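Long-range contacts in major capsid protein P2 (Pseudoalteromonas phage pm2, PDB 2VVF), which forms the outer capsid shell of the lipid-containing marine bacteriophage PM2 as a trimer of double jelly-roll subunits: residues L34-V39 with G79-H84; P41-N46 with D121-G126; M146-F151 with V258-V263; G169-A174 with Y230-L235. All blocks are in the same frame, centred on the assembly; numbering follows the deposited sequence.

Contact 1 (L34-V39 with G79-H84)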
loop_
_atom_site.group_PDB
_atom_site.type_symbol
_atom_site.label_atom_id
_atom_site.label_comp_id
_atom_site.label_asym_id
_atom_site.label_seq_id
_atom_site.Cartn_x
_atom_site.Cartn_y
_atom_site.Cartn_z
ATOM N N LEU A 34 12.616 15.917 -13.060
ATOM C CA LEU A 34 12.986 17.238 -13.548
ATOM C C LEU A 34 13.066 18.260 -12.421
ATOM O O LEU A 34 12.059 18.593 -11.798
ATOM C CB LEU A 34 12.005 17.712 -14.624
ATOM C CG LEU A 34 12.224 19.129 -15.164
ATOM C CD1 LEU A 34 13.519 19.210 -15.957
ATOM C CD2 LEU A 34 11.040 19.572 -16.012
ATOM N N ARG A 35 14.272 18.756 -12.169
ATOM C CA ARG A 35 14.492 19.755 -11.133
ATOM C C ARG A 35 14.378 21.145 -11.749
ATOM O O ARG A 35 14.925 21.403 -12.818
ATOM C CB ARG A 35 15.873 19.566 -10.497
ATOM C CG ARG A 35 16.144 20.476 -9.310
ATOM C CD ARG A 35 17.452 20.114 -8.625
ATOM N NE ARG A 35 17.315 18.953 -7.748
ATOM C CZ ARG A 35 16.620 18.950 -6.615
ATOM N NH1 ARG A 35 15.991 20.046 -6.217
ATOM N NH2 ARG A 35 16.554 17.851 -5.879
ATOM N N TYR A 36 13.648 22.031 -11.082
ATOM C CA TYR A 36 13.446 23.384 -11.586
ATOM C C TYR A 36 13.626 24.436 -10.501
ATOM O O TYR A 36 13.362 24.188 -9.323
ATOM C CB TYR A 36 12.052 23.518 -12.200
ATOM C CG TYR A 36 10.929 23.305 -11.206
ATOM C CD1 TYR A 36 10.362 22.048 -11.025
ATOM C CD2 TYR A 36 10.455 24.356 -10.429
ATOM C CE1 TYR A 36 9.345 21.847 -10.106
ATOM C CE2 TYR A 36 9.441 24.162 -9.505
ATOM C CZ TYR A 36 8.888 22.907 -9.348
ATOM O OH TYR A 36 7.878 22.716 -8.432
ATOM N N SER A 37 14.062 25.619 -10.915
ATOM C CA SER A 37 14.261 26.740 -10.006
ATOM C C SER A 37 14.354 28.021 -10.829
ATOM O O SER A 37 14.784 27.995 -11.982
ATOM C CB SER A 37 15.525 26.541 -9.166
ATOM O OG SER A 37 16.677 27.011 -9.845
ATOM N N GLY A 38 13.923 29.134 -10.244
ATOM C CA GLY A 38 13.938 30.412 -10.945
ATOM C C GLY A 38 12.783 30.464 -11.942
ATOM O O GLY A 38 12.745 31.316 -12.831
ATOM N N VAL A 39 11.843 29.538 -11.785
ATOM C CA VAL A 39 10.675 29.460 -12.655
ATOM C C VAL A 39 9.596 28.614 -11.990
ATOM O O VAL A 39 9.900 27.683 -11.247
ATOM C CB VAL A 39 11.043 28.892 -14.044
ATOM C CG1 VAL A 39 11.474 27.433 -13.932
ATOM C CG2 VAL A 39 9.875 29.031 -15.002
ATOM N N GLY A 79 10.433 22.041 -6.128
ATOM C CA GLY A 79 11.686 22.177 -6.856
ATOM C C GLY A 79 11.938 20.977 -7.763
ATOM O O GLY A 79 12.928 20.937 -8.489
ATOM N N VAL A 80 11.038 20.001 -7.719
ATOM C CA VAL A 80 11.174 18.809 -8.546
ATOM C C VAL A 80 9.825 18.257 -8.984
ATOM O O VAL A 80 8.865 18.239 -8.213
ATOM C CB VAL A 80 12.015 17.714 -7.851
ATOM C CG1 VAL A 80 12.567 16.734 -8.880
ATOM C CG2 VAL A 80 13.139 18.332 -7.038
ATOM N N VAL A 81 9.768 17.793 -10.227
ATOM C CA VAL A 81 8.560 17.194 -10.782
ATOM C C VAL A 81 8.976 15.992 -11.621
ATOM O O VAL A 81 9.866 16.089 -12.467
ATOM C CB VAL A 81 7.722 18.211 -11.583
ATOM C CG1 VAL A 81 8.429 18.599 -12.870
ATOM C CG2 VAL A 81 6.334 17.651 -11.867
ATOM N N SER A 82 8.366 14.845 -11.350
ATOM C CA SER A 82 8.728 13.616 -12.042
ATOM C C SER A 82 7.744 13.176 -13.113
ATOM O O SER A 82 6.540 13.399 -13.003
ATOM C CB SER A 82 8.937 12.480 -11.036
ATOM O OG SER A 82 9.875 12.842 -10.036
ATOM N N PHE A 83 8.277 12.522 -14.140
ATOM C CA PHE A 83 7.473 11.971 -15.220
ATOM C C PHE A 83 7.378 10.483 -14.941
ATOM O O PHE A 83 8.323 9.738 -15.201
ATOM C CB PHE A 83 8.163 12.184 -16.569
ATOM C CG PHE A 83 8.084 13.593 -17.082
ATOM C CD1 PHE A 83 7.159 13.941 -18.054
ATOM C CD2 PHE A 83 8.955 14.564 -16.617
ATOM C CE1 PHE A 83 7.095 15.237 -18.536
ATOM C CE2 PHE A 83 8.895 15.859 -17.098
ATOM C CZ PHE A 83 7.964 16.194 -18.057
ATOM N N HIS A 84 6.259 10.058 -14.368
ATOM C CA HIS A 84 6.067 8.653 -14.037
ATOM C C HIS A 84 5.519 7.863 -15.218
ATOM O O HIS A 84 4.307 7.810 -15.432
ATOM C CB HIS A 84 5.129 8.505 -12.837
ATOM C CG HIS A 84 5.713 8.993 -11.547
ATOM N ND1 HIS A 84 6.397 8.167 -10.681
ATOM C CD2 HIS A 84 5.707 10.218 -10.973
ATOM C CE1 HIS A 84 6.791 8.864 -9.631
ATOM N NE2 HIS A 84 6.386 10.112 -9.784
#
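Three backbone hydrogen bonds join L34 and Y36 to V81 and G79 across two antiparallel strands. L34 and V81 form a hydrogen-bonded pair, with L34 N to V81 O at 2.8 Å and V81 N to L34 O at 2.9 Å. Y36 N reaches G79 O at 2.9 Å. R35 and V80, between them, are a non-hydrogen-bonded pair, where V80 CA stands 3.4 Å from L34 O in a CA-H...O contact. The strands belong to a sheet of the N-terminal jelly roll, in which 28-37 also pairs with 128-136. With CG between the backbone N and the carbonyl carbon (chi1 63°), the Y36 ring lies over G79, whose CA makes a CH-pi contact 4.0 Å from the ring centroid. Apolar contacts on the L34 face set L34 CB against V81 CG1, the two side chains running side by side, while the edge of the F83 ring meets L34 CB. On the other face, V80 CG2 presses on one face of the R35 guanidinium, 3.4 Å from R35 NH1. At the subunit boundary R35 NH2 forms a salt bridge with D202 of the second subunit.

Contact 2 (P41-N46 with D121-G126); sequences PSQIKN and DEAAAG
An Asx turn within a type I beta turn, D121 to A124, carries the contact between Q43 and D121 at the surface of the N-terminal jelly roll. D121 N donates to Q43 O at 2.8 Å. Beside this bond the side chains pack by their aliphatic parts, Q43 CG lying 3.6 Å from D121 CB. The Q43 chain is extended beyond CG (chi2 160°), which carries its amide past the aspartate toward the turn: Q43 NE2 comes within 3.9 Å of A123 CB and OE1 within 3.8 Å of A124 CA. The amide and carboxylate planes are almost parallel, 3° apart. OE1 takes its hydrogen bond from T40 N, which ties the amide back to its own loop. The two carboxylate oxygens of D121 have different tasks. OD2 accepts from A123 N at 2.9 Å, met from above the carboxylate plane, and closes the Asx turn; OD1 faces K45, whose NZ makes a weak salt bridge of 3.5 Å. The lysine therefore probably adds only modestly to the hold on the carboxylate. Strand 114-120 ends at this corner and strand 44-51 begins at it, the two inner strands of their sheet; the Asx-stabilised type I turn lies in the loop to strand 128-136, a connection between the two sheets of the jelly roll.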
loop_
_atom_site.group_PDB
_atom_site.type_symbol
_atom_site.label_atom_id
_atom_site.label_comp_id
_atom_site.label_asym_id
_atom_site.label_seq_id
_atom_site.Cartn_x
_atom_site.Cartn_y
_atom_site.Cartn_z
ATOM N N PRO A 41 6.144 26.065 -12.159
ATOM C CA PRO A 41 5.673 24.972 -13.002
ATOM C C PRO A 41 4.705 25.497 -14.057
ATOM O O PRO A 41 4.650 24.985 -15.176
ATOM C CB PRO A 41 4.941 24.063 -12.013
ATOM C CG PRO A 41 5.616 24.313 -10.715
ATOM C CD PRO A 41 5.973 25.772 -10.725
ATOM N N SER A 42 3.953 26.531 -13.694
ATOM C CA SER A 42 2.991 27.139 -14.604
ATOM C C SER A 42 3.698 27.978 -15.666
ATOM O O SER A 42 3.105 28.340 -16.682
ATOM C CB SER A 42 1.986 27.996 -13.830
ATOM O OG SER A 42 1.881 27.564 -12.484
ATOM N N GLN A 43 4.972 28.275 -15.426
ATOM C CA GLN A 43 5.764 29.058 -16.367
ATOM C C GLN A 43 6.452 28.160 -17.393
ATOM O O GLN A 43 7.097 28.644 -18.323
ATOM C CB GLN A 43 6.780 29.937 -15.632
ATOM C CG GLN A 43 6.304 31.367 -15.412
ATOM C CD GLN A 43 7.059 32.078 -14.307
ATOM O OE1 GLN A 43 7.991 31.527 -13.719
ATOM N NE2 GLN A 43 6.660 33.312 -14.018
ATOM N N ILE A 44 6.301 26.851 -17.221
ATOM C CA ILE A 44 6.852 25.878 -18.161
ATOM C C ILE A 44 5.674 25.390 -18.995
ATOM O O ILE A 44 4.981 24.443 -18.618
ATOM C CB ILE A 44 7.549 24.712 -17.434
ATOM C CG1 ILE A 44 8.707 25.231 -16.579
ATOM C CG2 ILE A 44 8.038 23.678 -18.435
ATOM C CD1 ILE A 44 9.915 25.661 -17.381
ATOM N N LYS A 45 5.416 26.083 -20.099
ATOM C CA LYS A 45 4.262 25.793 -20.940
ATOM C C LYS A 45 4.477 24.811 -22.085
ATOM O O LYS A 45 5.605 24.489 -22.451
ATOM C CB LYS A 45 3.659 27.094 -21.474
ATOM C CG LYS A 45 3.649 28.233 -20.465
ATOM C CD LYS A 45 3.497 29.582 -21.153
ATOM C CE LYS A 45 4.713 29.902 -22.007
ATOM N NZ LYS A 45 4.494 31.097 -22.872
ATOM N N ASN A 46 3.363 24.352 -22.647
ATOM C CA ASN A 46 3.360 23.429 -23.774
ATOM C C ASN A 46 4.363 22.290 -23.656
ATOM O O ASN A 46 5.264 22.153 -24.481
ATOM C CB ASN A 46 3.539 24.185 -25.091
ATOM C CG ASN A 46 2.637 25.404 -25.187
ATOM O OD1 ASN A 46 1.439 25.327 -24.904
ATOM N ND2 ASN A 46 3.213 26.543 -25.560
ATOM N N ASP A 121 8.338 30.418 -20.080
ATOM C CA ASP A 121 7.661 31.710 -20.096
ATOM C C ASP A 121 8.657 32.864 -20.044
ATOM O O ASP A 121 9.750 32.737 -19.491
ATOM C CB ASP A 121 6.658 31.818 -18.947
ATOM C CG ASP A 121 5.733 33.013 -19.092
ATOM O OD1 ASP A 121 4.843 32.975 -19.967
ATOM O OD2 ASP A 121 5.897 33.991 -18.333
ATOM N N GLU A 122 8.267 33.992 -20.626
ATOM C CA GLU A 122 9.112 35.179 -20.667
ATOM C C GLU A 122 9.298 35.805 -19.288
ATOM O O GLU A 122 10.311 36.455 -19.026
ATOM C CB GLU A 122 8.514 36.211 -21.622
ATOM C CG GLU A 122 9.539 36.971 -22.438
ATOM C CD GLU A 122 8.898 37.956 -23.395
ATOM O OE1 GLU A 122 8.027 37.535 -24.186
ATOM O OE2 GLU A 122 9.256 39.152 -23.347
ATOM N N ALA A 123 8.310 35.618 -18.417
ATOM C CA ALA A 123 8.348 36.181 -17.072
ATOM C C ALA A 123 9.245 35.400 -16.112
ATOM O O ALA A 123 9.472 35.830 -14.980
ATOM C CB ALA A 123 6.940 36.296 -16.507
ATOM N N ALA A 124 9.747 34.255 -16.564
ATOM C CA ALA A 124 10.611 33.418 -15.735
ATOM C C ALA A 124 11.752 34.221 -15.117
ATOM O O ALA A 124 12.540 34.844 -15.826
ATOM C CB ALA A 124 11.155 32.245 -16.543
ATOM N N ALA A 125 11.830 34.198 -13.790
ATOM C CA ALA A 125 12.863 34.927 -13.057
ATOM C C ALA A 125 14.278 34.607 -13.540
ATOM O O ALA A 125 14.973 35.470 -14.074
ATOM C CB ALA A 125 12.736 34.664 -11.562
ATOM N N GLY A 126 14.705 33.367 -13.330
ATOM C CA GLY A 126 16.036 32.924 -13.736
ATOM C C GLY A 126 16.038 31.404 -13.868
ATOM O O GLY A 126 16.706 30.702 -13.108
#

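Contact 3 (M146-F151 with V258-V263)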
loop_
_atom_site.group_PDB
_atom_site.type_symbol
_atom_site.label_atom_id
_atom_site.label_comp_id
_atom_site.label_asym_id
_atom_site.label_seq_id
_atom_site.Cartn_x
_atom_site.Cartn_y
_atom_site.Cartn_z
ATOM N N MET A 146 -1.033 8.003 -22.979
ATOM C CA MET A 146 -1.076 9.134 -23.898
ATOM C C MET A 146 -2.058 10.202 -23.436
ATOM O O MET A 146 -3.252 10.126 -23.718
ATOM C CB MET A 146 -1.411 8.662 -25.314
ATOM C CG MET A 146 -0.325 7.806 -25.939
ATOM S SD MET A 146 -0.976 6.524 -27.013
ATOM C CE MET A 146 0.418 5.378 -27.065
ATOM N N ARG A 147 -1.541 11.190 -22.716
ATOM C CA ARG A 147 -2.357 12.280 -22.193
ATOM C C ARG A 147 -2.710 13.269 -23.300
ATOM O O ARG A 147 -1.828 13.880 -23.904
ATOM C CB ARG A 147 -1.610 12.988 -21.062
ATOM C CG ARG A 147 -2.446 13.960 -20.253
ATOM C CD ARG A 147 -1.550 14.926 -19.489
ATOM N NE ARG A 147 -2.249 15.583 -18.389
ATOM C CZ ARG A 147 -2.783 16.797 -18.466
ATOM N NH1 ARG A 147 -2.702 17.487 -19.595
ATOM N NH2 ARG A 147 -3.402 17.319 -17.415
ATOM N N ARG A 148 -4.006 13.412 -23.568
ATOM C CA ARG A 148 -4.480 14.311 -24.618
ATOM C C ARG A 148 -5.305 15.469 -24.068
ATOM O O ARG A 148 -6.027 15.324 -23.081
ATOM C CB ARG A 148 -5.271 13.543 -25.678
ATOM C CG ARG A 148 -4.413 12.663 -26.571
ATOM C CD ARG A 148 -3.064 13.311 -26.860
ATOM N NE ARG A 148 -2.052 12.323 -27.221
ATOM C CZ ARG A 148 -1.983 11.723 -28.405
ATOM N NH1 ARG A 148 -2.861 12.019 -29.352
ATOM N NH2 ARG A 148 -1.035 10.829 -28.642
ATOM N N ASN A 149 -5.193 16.619 -24.726
ATOM C CA ASN A 149 -5.881 17.835 -24.308
ATOM C C ASN A 149 -7.047 18.179 -25.229
ATOM O O ASN A 149 -6.923 18.112 -26.451
ATOM C CB ASN A 149 -4.886 19.003 -24.294
ATOM C CG ASN A 149 -5.078 19.920 -23.106
ATOM O OD1 ASN A 149 -5.922 19.674 -22.244
ATOM N ND2 ASN A 149 -4.288 20.986 -23.051
ATOM N N PHE A 150 -8.169 18.573 -24.633
ATOM C CA PHE A 150 -9.353 18.968 -25.392
ATOM C C PHE A 150 -10.047 20.139 -24.697
ATOM O O PHE A 150 -10.126 20.184 -23.470
ATOM C CB PHE A 150 -10.330 17.799 -25.540
ATOM C CG PHE A 150 -9.723 16.571 -26.156
ATOM C CD1 PHE A 150 -9.587 16.464 -27.530
ATOM C CD2 PHE A 150 -9.309 15.514 -25.363
ATOM C CE1 PHE A 150 -9.029 15.336 -28.101
ATOM C CE2 PHE A 150 -8.751 14.383 -25.926
ATOM C CZ PHE A 150 -8.612 14.294 -27.299
ATOM N N PHE A 151 -10.537 21.091 -25.485
ATOM C CA PHE A 151 -11.225 22.253 -24.935
ATOM C C PHE A 151 -12.658 22.305 -25.444
ATOM O O PHE A 151 -12.900 22.272 -26.650
ATOM C CB PHE A 151 -10.480 23.541 -25.290
ATOM C CG PHE A 151 -9.173 23.701 -24.569
ATOM C CD1 PHE A 151 -9.100 24.425 -23.391
ATOM C CD2 PHE A 151 -8.019 23.112 -25.062
ATOM C CE1 PHE A 151 -7.898 24.567 -22.721
ATOM C CE2 PHE A 151 -6.815 23.252 -24.400
ATOM C CZ PHE A 151 -6.754 23.979 -23.228
ATOM N N VAL A 258 -7.939 13.651 -21.299
ATOM C CA VAL A 258 -8.228 12.240 -21.520
ATOM C C VAL A 258 -6.941 11.428 -21.511
ATOM O O VAL A 258 -6.054 11.643 -22.336
ATOM C CB VAL A 258 -9.016 12.017 -22.821
ATOM C CG1 VAL A 258 -9.380 10.545 -22.980
ATOM C CG2 VAL A 258 -10.256 12.891 -22.851
ATOM N N GLU A 259 -6.839 10.501 -20.564
ATOM C CA GLU A 259 -5.666 9.646 -20.454
ATOM C C GLU A 259 -5.884 8.373 -21.259
ATOM O O GLU A 259 -6.525 7.433 -20.792
ATOM C CB GLU A 259 -5.394 9.297 -18.990
ATOM C CG GLU A 259 -4.920 10.470 -18.150
ATOM C CD GLU A 259 -4.555 10.062 -16.737
ATOM O OE1 GLU A 259 -3.489 9.439 -16.553
ATOM O OE2 GLU A 259 -5.340 10.355 -15.811
ATOM N N TYR A 260 -5.367 8.359 -22.483
ATOM C CA TYR A 260 -5.499 7.199 -23.351
ATOM C C TYR A 260 -4.392 6.196 -23.047
ATOM O O TYR A 260 -3.413 6.521 -22.376
ATOM C CB TYR A 260 -5.427 7.617 -24.822
ATOM C CG TYR A 260 -6.643 8.369 -25.314
ATOM C CD1 TYR A 260 -7.775 7.691 -25.746
ATOM C CD2 TYR A 260 -6.647 9.757 -25.372
ATOM C CE1 TYR A 260 -8.882 8.376 -26.208
ATOM C CE2 TYR A 260 -7.751 10.449 -25.833
ATOM C CZ TYR A 260 -8.863 9.756 -26.247
ATOM O OH TYR A 260 -9.962 10.444 -26.704
ATOM N N MET A 261 -4.552 4.981 -23.558
ATOM C CA MET A 261 -3.569 3.923 -23.365
ATOM C C MET A 261 -3.586 2.991 -24.570
ATOM O O MET A 261 -4.642 2.716 -25.137
ATOM C CB MET A 261 -3.894 3.115 -22.106
ATOM C CG MET A 261 -3.623 3.831 -20.797
ATOM S SD MET A 261 -4.081 2.812 -19.379
ATOM C CE MET A 261 -5.651 2.152 -19.928
ATOM N N GLY A 262 -2.416 2.489 -24.943
ATOM C CA GLY A 262 -2.311 1.574 -26.070
ATOM C C GLY A 262 -0.849 1.345 -26.443
ATOM O O GLY A 262 0.034 2.043 -25.965
ATOM N N VAL A 263 -0.604 0.347 -27.278
ATOM C CA VAL A 263 0.726 0.013 -27.769
ATOM C C VAL A 263 1.094 1.078 -28.783
ATOM O O VAL A 263 0.415 1.263 -29.801
ATOM C CB VAL A 263 0.766 -1.405 -28.411
ATOM C CG1 VAL A 263 2.110 -1.693 -29.015
ATOM C CG2 VAL A 263 0.350 -2.484 -27.412
#
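Y260 is the side chain round which M146, R148, F150 and V258 gather in this antiparallel strand pair. Its ring has V258 CG1 over one face, 3.3 Å above its plane and offset toward the rim. At the ring edge, in plane, lie M146 O and R148 CB. R148 crosses Y260 at about a right angle, and its CG, anti to the carbonyl carbon (chi1 -72°), comes 3.9 Å from Y260 CD2. F150 also crosses Y260 at about a right angle; its CE2 is 4.1 Å from Y260 CE2 and 3.7 Å from V258 CG2, bridging the two neighbours. M146 sets its CB against Y260 CB and reaches G262 O with CE, 3.5 Å away. The backbones are joined at two hydrogen-bonded pairs: M146 N to Y260 O measures 2.9 Å and is almost straight (175°), and R148 N to V258 O measures 3.0 Å, each pair also bonded in reverse. The non-hydrogen-bonded pair R147 and E259 turns to the other face of the sheet, in the C-terminal jelly roll. Polar ends find partners outside the pair: Y260 OH bonds P165 O, E259 bonds H176, and R148 forms a salt bridge with the terminal carboxylate of F269. The buried guanidiniums of R147 and R148 also hydrogen-bond T58 O and L56 O of strand 54-59 in the N-terminal jelly roll, which probably helps hold the two jelly rolls together.

Contact 4 (G169-A174 with Y230-L235)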
loop_
_atom_site.group_PDB
_atom_site.type_symbol
_atom_site.label_atom_id
_atom_site.label_comp_id
_atom_site.label_asym_id
_atom_site.label_seq_id
_atom_site.Cartn_x
_atom_site.Cartn_y
_atom_site.Cartn_z
ATOM N N GLY A 169 -8.726 0.049 -30.548
ATOM C CA GLY A 169 -7.778 -0.810 -29.848
ATOM C C GLY A 169 -7.206 -0.150 -28.599
ATOM O O GLY A 169 -6.634 -0.819 -27.737
ATOM N N TYR A 170 -7.360 1.165 -28.506
ATOM C CA TYR A 170 -6.859 1.915 -27.363
ATOM C C TYR A 170 -7.843 1.860 -26.201
ATOM O O TYR A 170 -8.973 1.397 -26.355
ATOM C CB TYR A 170 -6.590 3.369 -27.759
ATOM C CG TYR A 170 -5.351 3.548 -28.605
ATOM C CD1 TYR A 170 -4.220 4.167 -28.092
ATOM C CD2 TYR A 170 -5.307 3.089 -29.914
ATOM C CE1 TYR A 170 -3.081 4.329 -28.860
ATOM C CE2 TYR A 170 -4.175 3.246 -30.692
ATOM C CZ TYR A 170 -3.064 3.867 -30.160
ATOM O OH TYR A 170 -1.930 4.024 -30.928
ATOM N N ARG A 171 -7.406 2.337 -25.041
ATOM C CA ARG A 171 -8.246 2.355 -23.850
ATOM C C ARG A 171 -8.247 3.745 -23.232
ATOM O O ARG A 171 -7.420 4.587 -23.576
ATOM C CB ARG A 171 -7.727 1.358 -22.811
ATOM C CG ARG A 171 -7.672 -0.084 -23.278
ATOM C CD ARG A 171 -7.476 -1.018 -22.094
ATOM N NE ARG A 171 -7.996 -2.359 -22.349
ATOM C CZ ARG A 171 -9.087 -2.859 -21.777
ATOM N NH1 ARG A 171 -9.783 -2.129 -20.915
ATOM N NH2 ARG A 171 -9.482 -4.089 -22.068
ATOM N N ILE A 172 -9.167 3.968 -22.302
ATOM C CA ILE A 172 -9.247 5.236 -21.593
ATOM C C ILE A 172 -9.140 4.964 -20.100
ATOM O O ILE A 172 -10.013 4.326 -19.514
ATOM C CB ILE A 172 -10.533 6.008 -21.928
ATOM C CG1 ILE A 172 -10.546 6.404 -23.406
ATOM C CG2 ILE A 172 -10.651 7.245 -21.045
ATOM C CD1 ILE A 172 -11.822 7.088 -23.839
ATOM N N ALA A 173 -8.045 5.416 -19.500
ATOM C CA ALA A 173 -7.817 5.209 -18.076
ATOM C C ALA A 173 -8.666 6.159 -17.242
ATOM O O ALA A 173 -9.235 5.764 -16.223
ATOM C CB ALA A 173 -6.341 5.382 -17.744
ATOM N N ALA A 174 -8.747 7.414 -17.675
ATOM C CA ALA A 174 -9.520 8.410 -16.950
ATOM C C ALA A 174 -9.833 9.643 -17.785
ATOM O O ALA A 174 -9.222 9.876 -18.825
ATOM C CB ALA A 174 -8.797 8.808 -15.674
ATOM N N TYR A 230 -7.802 -3.581 -16.885
ATOM C CA TYR A 230 -8.951 -4.149 -17.585
ATOM C C TYR A 230 -10.266 -3.485 -17.204
ATOM O O TYR A 230 -11.327 -3.844 -17.718
ATOM C CB TYR A 230 -9.047 -5.651 -17.316
ATOM C CG TYR A 230 -7.993 -6.470 -18.016
ATOM C CD1 TYR A 230 -8.116 -6.789 -19.363
ATOM C CD2 TYR A 230 -6.876 -6.932 -17.331
ATOM C CE1 TYR A 230 -7.155 -7.543 -20.009
ATOM C CE2 TYR A 230 -5.907 -7.687 -17.968
ATOM C CZ TYR A 230 -6.054 -7.992 -19.306
ATOM O OH TYR A 230 -5.096 -8.747 -19.946
ATOM N N GLN A 231 -10.199 -2.528 -16.286
ATOM C CA GLN A 231 -11.391 -1.822 -15.840
ATOM C C GLN A 231 -11.560 -0.555 -16.667
ATOM O O GLN A 231 -12.624 0.064 -16.671
ATOM C CB GLN A 231 -11.285 -1.467 -14.355
ATOM C CG GLN A 231 -11.649 -2.595 -13.400
ATOM C CD GLN A 231 -12.478 -3.683 -14.055
ATOM O OE1 GLN A 231 -13.651 -3.484 -14.365
ATOM N NE2 GLN A 231 -11.880 -4.855 -14.234
ATOM N N SER A 232 -10.497 -0.177 -17.367
ATOM C CA SER A 232 -10.514 1.014 -18.203
ATOM C C SER A 232 -11.425 0.817 -19.410
ATOM O O SER A 232 -11.780 -0.310 -19.757
ATOM C CB SER A 232 -9.097 1.364 -18.664
ATOM O OG SER A 232 -8.570 0.346 -19.495
ATOM N N VAL A 233 -11.797 1.922 -20.047
ATOM C CA VAL A 233 -12.665 1.877 -21.215
ATOM C C VAL A 233 -11.931 1.348 -22.445
ATOM O O VAL A 233 -10.960 1.948 -22.908
ATOM C CB VAL A 233 -13.293 3.257 -21.500
ATOM C CG1 VAL A 233 -14.138 3.208 -22.765
ATOM C CG2 VAL A 233 -14.117 3.728 -20.311
ATOM N N LEU A 234 -12.405 0.226 -22.977
ATOM C CA LEU A 234 -11.813 -0.354 -24.176
ATOM C C LEU A 234 -12.514 0.225 -25.398
ATOM O O LEU A 234 -13.681 -0.067 -25.652
ATOM C CB LEU A 234 -11.949 -1.877 -24.173
ATOM C CG LEU A 234 -11.483 -2.556 -25.466
ATOM C CD1 LEU A 234 -10.077 -2.105 -25.833
ATOM C CD2 LEU A 234 -11.550 -4.070 -25.345
ATOM N N LEU A 235 -11.802 1.068 -26.136
ATOM C CA LEU A 235 -12.367 1.705 -27.317
ATOM C C LEU A 235 -12.618 0.709 -28.446
ATOM O O LEU A 235 -11.887 0.666 -29.436
ATOM C CB LEU A 235 -11.493 2.872 -27.769
ATOM C CG LEU A 235 -11.437 4.018 -26.752
ATOM C CD1 LEU A 235 -10.447 5.088 -27.179
ATOM C CD2 LEU A 235 -12.817 4.618 -26.537
#
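A short antiparallel strand pairing, R171 and I172 against L234 and V233, adds strand 233-234 to the edge of strand 171-178 in the C-terminal jelly roll. I172 and V233 form the hydrogen-bonded pair: I172 N reaches V233 O at 2.8 Å, and V233 N returns to I172 O. L235 N donates to Y170 O at 2.9 Å and continues the backbone bonding beyond the strand pair, with a weak bond from G169 N to L235 O. R171 and L234 are the non-hydrogen-bonded pair. The R171 chain, extended from CG to NE, carries the guanidinium across L234, whose CB lies over one face, 3.9 Å from R171 CZ. NH1 donates to S232 OG at 3.1 Å, the oxygen tilted slightly from the guanidinium plane. S232 OG is also bonded to V229 O, so the hydroxyl links the arginine to the turn before the strand. On the I172 face, I172 CB meets V233 CB at 3.9 Å, and I172 CD1 touches L235 CD2 at 3.8 Å, making a small apolar layer; Y260 packs against I172. M1 of the third subunit touches V233 and bonds Q231, placing this edge at a subunit boundary. Antiparallel pairing, with V233 packed on F187 and I189 of strand 182-189 in the second sheet, fits the two-sheet sandwich of the C-terminal jelly roll, one of the two in this double jelly-roll coat protein.

In the fold
From the N terminus, contact 1 brings strand 28-37 to strand 80-84, closing a loop that holds strands 44-51 and 54-59 and helix 63-71. Contact 2 starts inside that loop and ends beyond it, at 121-126, so the two cross; contact 1 pairs strands within one sheet of the N-terminal jelly roll, contact 2 sits at the end of the other, and the two touch at G38 and G126. Contact 3 opens after both have closed and spans nearly all of the C-terminal jelly roll, from strand 143-154 to strand 252-263. Contact 4 is nested within it, and the two share a sheet because 171-178 neighbours 252-263. Contacts 2 and 4 lie on opposite sides of the chain's centre.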